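Long-range contact in diacylglycerol lipase (Aspergillus oryzae, PDB 5XK2), which probably hydrolyses the ester bonds of mono- and diacylglycerols, as a class 3 lipase of the alpha/beta-hydrolase fold, captured here in a closed conformation: residues L61-V75 / T122-L135. Numbering follows the deposited sequence.
Sequences LSFSDDTITDTAGFV and TAWKVVRDRIIKTL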
# COMPACT_ATOMS: atom_id res chain seq x y z
N LEU A 61 20.51 -14.69 -15.85
CA LEU A 61 19.14 -15.18 -15.86
C LEU A 61 18.23 -14.19 -15.18
O LEU A 61 18.61 -13.60 -14.18
CB LEU A 61 19.04 -16.54 -15.15
CG LEU A 61 17.63 -17.15 -15.08
CD1 LEU A 61 17.06 -17.39 -16.47
CD2 LEU A 61 17.64 -18.44 -14.30
N SER A 62 17.04 -13.98 -15.72
CA SER A 62 16.03 -13.18 -15.04
C SER A 62 14.82 -14.07 -14.77
O SER A 62 14.63 -15.12 -15.42
CB SER A 62 15.64 -11.96 -15.87
OG SER A 62 14.94 -12.38 -17.04
N PHE A 63 14.01 -13.66 -13.81
CA PHE A 63 12.82 -14.40 -13.45
C PHE A 63 11.72 -13.47 -12.99
O PHE A 63 11.97 -12.41 -12.39
CB PHE A 63 13.13 -15.45 -12.36
CG PHE A 63 13.92 -14.90 -11.19
CD1 PHE A 63 13.27 -14.34 -10.11
CD2 PHE A 63 15.31 -15.00 -11.18
CE1 PHE A 63 14.00 -13.84 -9.04
CE2 PHE A 63 16.04 -14.51 -10.13
CZ PHE A 63 15.39 -13.92 -9.05
N SER A 64 10.50 -13.80 -13.36
CA SER A 64 9.35 -13.02 -12.95
C SER A 64 8.17 -13.95 -12.73
O SER A 64 7.83 -14.73 -13.63
CB SER A 64 9.05 -11.95 -14.00
OG SER A 64 8.05 -11.05 -13.56
N ASP A 65 7.55 -13.90 -11.56
CA ASP A 65 6.34 -14.70 -11.33
C ASP A 65 5.16 -13.77 -11.11
O ASP A 65 5.01 -13.21 -10.02
CB ASP A 65 6.53 -15.60 -10.11
CG ASP A 65 5.26 -16.31 -9.68
OD1 ASP A 65 4.32 -16.44 -10.50
OD2 ASP A 65 5.19 -16.74 -8.51
N ASP A 66 4.31 -13.65 -12.12
CA ASP A 66 3.14 -12.77 -12.08
C ASP A 66 1.91 -13.57 -11.70
O ASP A 66 0.80 -13.04 -11.68
CB ASP A 66 2.92 -12.09 -13.44
CG ASP A 66 3.81 -10.88 -13.65
OD1 ASP A 66 4.39 -10.37 -12.66
OD2 ASP A 66 3.94 -10.42 -14.80
N THR A 67 2.11 -14.85 -11.43
CA THR A 67 0.99 -15.76 -11.25
C THR A 67 0.64 -15.91 -9.78
O THR A 67 -0.46 -15.56 -9.36
CB THR A 67 1.29 -17.15 -11.83
OG1 THR A 67 1.40 -17.05 -13.26
CG2 THR A 67 0.19 -18.14 -11.47
N ILE A 68 1.58 -16.44 -9.01
CA ILE A 68 1.31 -16.78 -7.63
C ILE A 68 2.01 -15.82 -6.64
O ILE A 68 1.34 -15.19 -5.83
CB ILE A 68 1.69 -18.27 -7.35
CG1 ILE A 68 1.89 -18.52 -5.86
CG2 ILE A 68 2.90 -18.69 -8.14
CD1 ILE A 68 2.23 -19.96 -5.54
N THR A 69 3.33 -15.72 -6.68
CA THR A 69 4.05 -14.97 -5.64
C THR A 69 4.40 -13.51 -5.91
O THR A 69 4.83 -12.82 -5.00
CB THR A 69 5.38 -15.67 -5.28
OG1 THR A 69 6.26 -15.63 -6.41
CG2 THR A 69 5.13 -17.12 -4.87
N ASP A 70 4.22 -13.02 -7.14
CA ASP A 70 4.55 -11.63 -7.47
C ASP A 70 6.00 -11.29 -7.12
O ASP A 70 6.29 -10.21 -6.58
CB ASP A 70 3.58 -10.67 -6.76
CG ASP A 70 3.53 -9.30 -7.40
OD1 ASP A 70 3.86 -9.17 -8.60
OD2 ASP A 70 3.15 -8.34 -6.70
N THR A 71 6.89 -12.23 -7.44
CA THR A 71 8.34 -12.14 -7.22
C THR A 71 9.07 -11.96 -8.54
O THR A 71 8.69 -12.56 -9.55
CB THR A 71 8.89 -13.42 -6.56
OG1 THR A 71 8.21 -13.66 -5.33
CG2 THR A 71 10.39 -13.32 -6.31
N ALA A 72 10.12 -11.15 -8.55
CA ALA A 72 10.92 -10.99 -9.76
C ALA A 72 12.37 -10.77 -9.37
O ALA A 72 12.67 -10.58 -8.19
CB ALA A 72 10.40 -9.81 -10.61
N GLY A 73 13.28 -10.83 -10.33
CA GLY A 73 14.67 -10.55 -10.03
C GLY A 73 15.60 -11.11 -11.08
O GLY A 73 15.19 -11.40 -12.20
N PHE A 74 16.87 -11.27 -10.72
CA PHE A 74 17.85 -11.74 -11.69
C PHE A 74 19.06 -12.33 -11.00
O PHE A 74 19.29 -12.07 -9.82
CB PHE A 74 18.29 -10.59 -12.64
CG PHE A 74 18.78 -9.36 -11.90
CD1 PHE A 74 20.04 -9.33 -11.32
CD2 PHE A 74 17.96 -8.25 -11.78
CE1 PHE A 74 20.47 -8.20 -10.59
CE2 PHE A 74 18.37 -7.12 -11.07
CZ PHE A 74 19.62 -7.08 -10.48
N VAL A 75 19.83 -13.10 -11.75
CA VAL A 75 21.19 -13.46 -11.38
C VAL A 75 22.09 -12.74 -12.37
O VAL A 75 21.93 -12.89 -13.58
CB VAL A 75 21.45 -14.97 -11.45
CG1 VAL A 75 22.88 -15.26 -10.99
CG2 VAL A 75 20.45 -15.71 -10.56
N THR A 122 7.87 -19.51 0.18
CA THR A 122 7.26 -19.96 -1.08
C THR A 122 7.85 -19.23 -2.29
O THR A 122 8.18 -19.86 -3.31
CB THR A 122 5.73 -19.78 -1.05
OG1 THR A 122 5.19 -20.60 0.00
CG2 THR A 122 5.11 -20.19 -2.39
N ALA A 123 8.02 -17.92 -2.16
CA ALA A 123 8.59 -17.12 -3.24
C ALA A 123 9.98 -17.62 -3.62
O ALA A 123 10.30 -17.76 -4.81
CB ALA A 123 8.63 -15.65 -2.84
N TRP A 124 10.82 -17.89 -2.63
CA TRP A 124 12.15 -18.41 -2.88
C TRP A 124 12.09 -19.79 -3.52
O TRP A 124 12.81 -20.07 -4.47
CB TRP A 124 12.94 -18.47 -1.57
CG TRP A 124 14.15 -19.39 -1.56
CD1 TRP A 124 14.37 -20.43 -0.69
CD2 TRP A 124 15.30 -19.35 -2.42
NE1 TRP A 124 15.57 -21.03 -0.96
CE2 TRP A 124 16.17 -20.38 -2.01
CE3 TRP A 124 15.68 -18.53 -3.50
CZ2 TRP A 124 17.40 -20.62 -2.64
CZ3 TRP A 124 16.90 -18.76 -4.11
CH2 TRP A 124 17.74 -19.80 -3.69
N LYS A 125 11.20 -20.64 -3.01
CA LYS A 125 11.10 -22.01 -3.53
C LYS A 125 10.73 -22.05 -5.02
O LYS A 125 11.17 -22.95 -5.73
CB LYS A 125 10.09 -22.82 -2.73
CG LYS A 125 10.59 -23.26 -1.38
CD LYS A 125 9.79 -24.46 -0.90
CE LYS A 125 10.09 -25.68 -1.74
NZ LYS A 125 9.08 -26.75 -1.52
N VAL A 126 9.92 -21.10 -5.46
CA VAL A 126 9.49 -21.05 -6.86
C VAL A 126 10.67 -20.78 -7.80
O VAL A 126 10.70 -21.29 -8.92
CB VAL A 126 8.38 -19.98 -7.06
CG1 VAL A 126 8.16 -19.68 -8.54
CG2 VAL A 126 7.08 -20.43 -6.42
N VAL A 127 11.62 -19.95 -7.37
CA VAL A 127 12.79 -19.68 -8.20
C VAL A 127 14.11 -20.37 -7.82
O VAL A 127 15.12 -20.22 -8.52
CB VAL A 127 13.04 -18.15 -8.29
CG1 VAL A 127 11.90 -17.48 -9.06
CG2 VAL A 127 13.15 -17.54 -6.90
N ARG A 128 14.11 -21.14 -6.73
CA ARG A 128 15.35 -21.71 -6.21
C ARG A 128 16.11 -22.60 -7.20
O ARG A 128 17.34 -22.50 -7.34
CB ARG A 128 15.05 -22.52 -4.94
CG ARG A 128 16.19 -23.40 -4.49
CD ARG A 128 15.94 -23.98 -3.09
NE ARG A 128 14.83 -24.95 -3.07
CZ ARG A 128 14.41 -25.56 -1.96
NH1 ARG A 128 15.00 -25.30 -0.80
NH2 ARG A 128 13.41 -26.44 -2.02
N ASP A 129 15.40 -23.51 -7.86
CA ASP A 129 16.06 -24.47 -8.75
C ASP A 129 16.77 -23.78 -9.92
O ASP A 129 17.91 -24.13 -10.25
CB ASP A 129 15.03 -25.47 -9.27
CG ASP A 129 14.50 -26.38 -8.17
OD1 ASP A 129 15.20 -26.55 -7.15
OD2 ASP A 129 13.39 -26.92 -8.33
N ARG A 130 16.10 -22.81 -10.53
CA ARG A 130 16.67 -22.00 -11.62
C ARG A 130 17.90 -21.25 -11.17
O ARG A 130 18.90 -21.16 -11.88
CB ARG A 130 15.65 -20.99 -12.11
CG ARG A 130 14.81 -21.39 -13.25
CD ARG A 130 13.76 -20.31 -13.39
NE ARG A 130 12.73 -20.43 -12.37
CZ ARG A 130 11.63 -19.69 -12.34
NH1 ARG A 130 11.45 -18.76 -13.27
NH2 ARG A 130 10.72 -19.89 -11.41
N ILE A 131 17.83 -20.68 -9.97
CA ILE A 131 18.94 -19.88 -9.46
C ILE A 131 20.16 -20.75 -9.14
O ILE A 131 21.28 -20.41 -9.49
CB ILE A 131 18.48 -19.06 -8.23
CG1 ILE A 131 17.54 -17.95 -8.69
CG2 ILE A 131 19.70 -18.49 -7.49
CD1 ILE A 131 16.82 -17.21 -7.56
N ILE A 132 19.94 -21.90 -8.50
CA ILE A 132 21.03 -22.81 -8.21
C ILE A 132 21.66 -23.34 -9.50
O ILE A 132 22.89 -23.42 -9.61
CB ILE A 132 20.54 -23.96 -7.33
CG1 ILE A 132 20.24 -23.42 -5.93
CG2 ILE A 132 21.57 -25.09 -7.27
CD1 ILE A 132 19.61 -24.43 -5.01
N LYS A 133 20.81 -23.65 -10.49
CA LYS A 133 21.30 -24.10 -11.79
C LYS A 133 22.25 -23.07 -12.37
O LYS A 133 23.34 -23.39 -12.85
CB LYS A 133 20.14 -24.35 -12.75
CG LYS A 133 20.57 -24.77 -14.17
CD LYS A 133 19.38 -24.72 -15.13
CE LYS A 133 19.68 -25.37 -16.49
NZ LYS A 133 19.94 -24.38 -17.58
N THR A 134 21.83 -21.81 -12.27
CA THR A 134 22.63 -20.71 -12.81
C THR A 134 23.92 -20.49 -12.03
O THR A 134 24.97 -20.27 -12.62
CB THR A 134 21.80 -19.41 -12.84
OG1 THR A 134 20.64 -19.61 -13.68
CG2 THR A 134 22.63 -18.26 -13.42
N LEU A 135 23.86 -20.55 -10.69
CA LEU A 135 25.08 -20.42 -9.90
C LEU A 135 26.09 -21.51 -10.29
O LEU A 135 27.28 -21.24 -10.45
CB LEU A 135 24.76 -20.50 -8.39
CG LEU A 135 23.95 -19.33 -7.85
CD1 LEU A 135 23.67 -19.52 -6.36
CD2 LEU A 135 24.68 -18.02 -8.07
O HOH W 1 13.35 -17.62 -15.29
O HOH W 2 10.18 -16.35 -14.94
O HOH W 3 9.01 -17.11 -12.45
O HOH W 4 9.04 -16.56 -6.96
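The Phe63 ring lies between Gly73 and Val127. Gly73 C sits 3.4 Å above the plane of the Phe63 ring, toward its rim. Val127 covers the opposite face, with CG1 3.6 Å from Phe63 CD1. Ile131 CD1 comes obliquely to the far end of the ring, 3.8 Å from Phe63 CE2. With Phe63 CG between its own backbone N and carbonyl carbon (chi1 48°), the ring turns over Gly73, where there is no side chain in the way.

The Arg130 guanidinium takes its polar partners at the edge, in plane. Arg130 NH2 donates to Val126 O, one turn back (2.9 Å), which fixes how the group is turned. Arg130 NH1 has three waters round it. One bridges it to Ser62 O. Two more lead to Ser64 N and Ser64 O, each through one weak bond. Water thus bridges the strand edge to the helix, most clearly at Ser62 O.

Toward the helix C-terminus, Leu61 CD2 packs 3.3 Å from Thr134 OG1. That hydroxyl is satisfied by Arg130 O, which also accepts from Thr134 N on the other face of its plane. Thr134 CG2 meets Val75 CG1 tip to tip.

At the other end, Thr69 CG2 rests 3.8 Å from Ala123 CA, and Thr69 OG1 shares a water with Ala123 O. Asp65 shapes this turn: OD1 accepts from Thr67 N, an Asx turn, and from Ile68 N, an Asx motif, and OD2 takes Thr69 N and OG1.

The contact is the packing of a hairpin on a helix of an alpha/beta-hydrolase fold. Helix segment 122-135 runs antiparallel to strand 61-65, at 178°. Strand 58-65 is the outermost strand on this side of the mixed sheet, and 71-78 joins it to 83-89. Ile84 of strand 83-89 touches Val75 and Leu135, while Ile158 of helix 154-168 packs against Thr71 and Ala123.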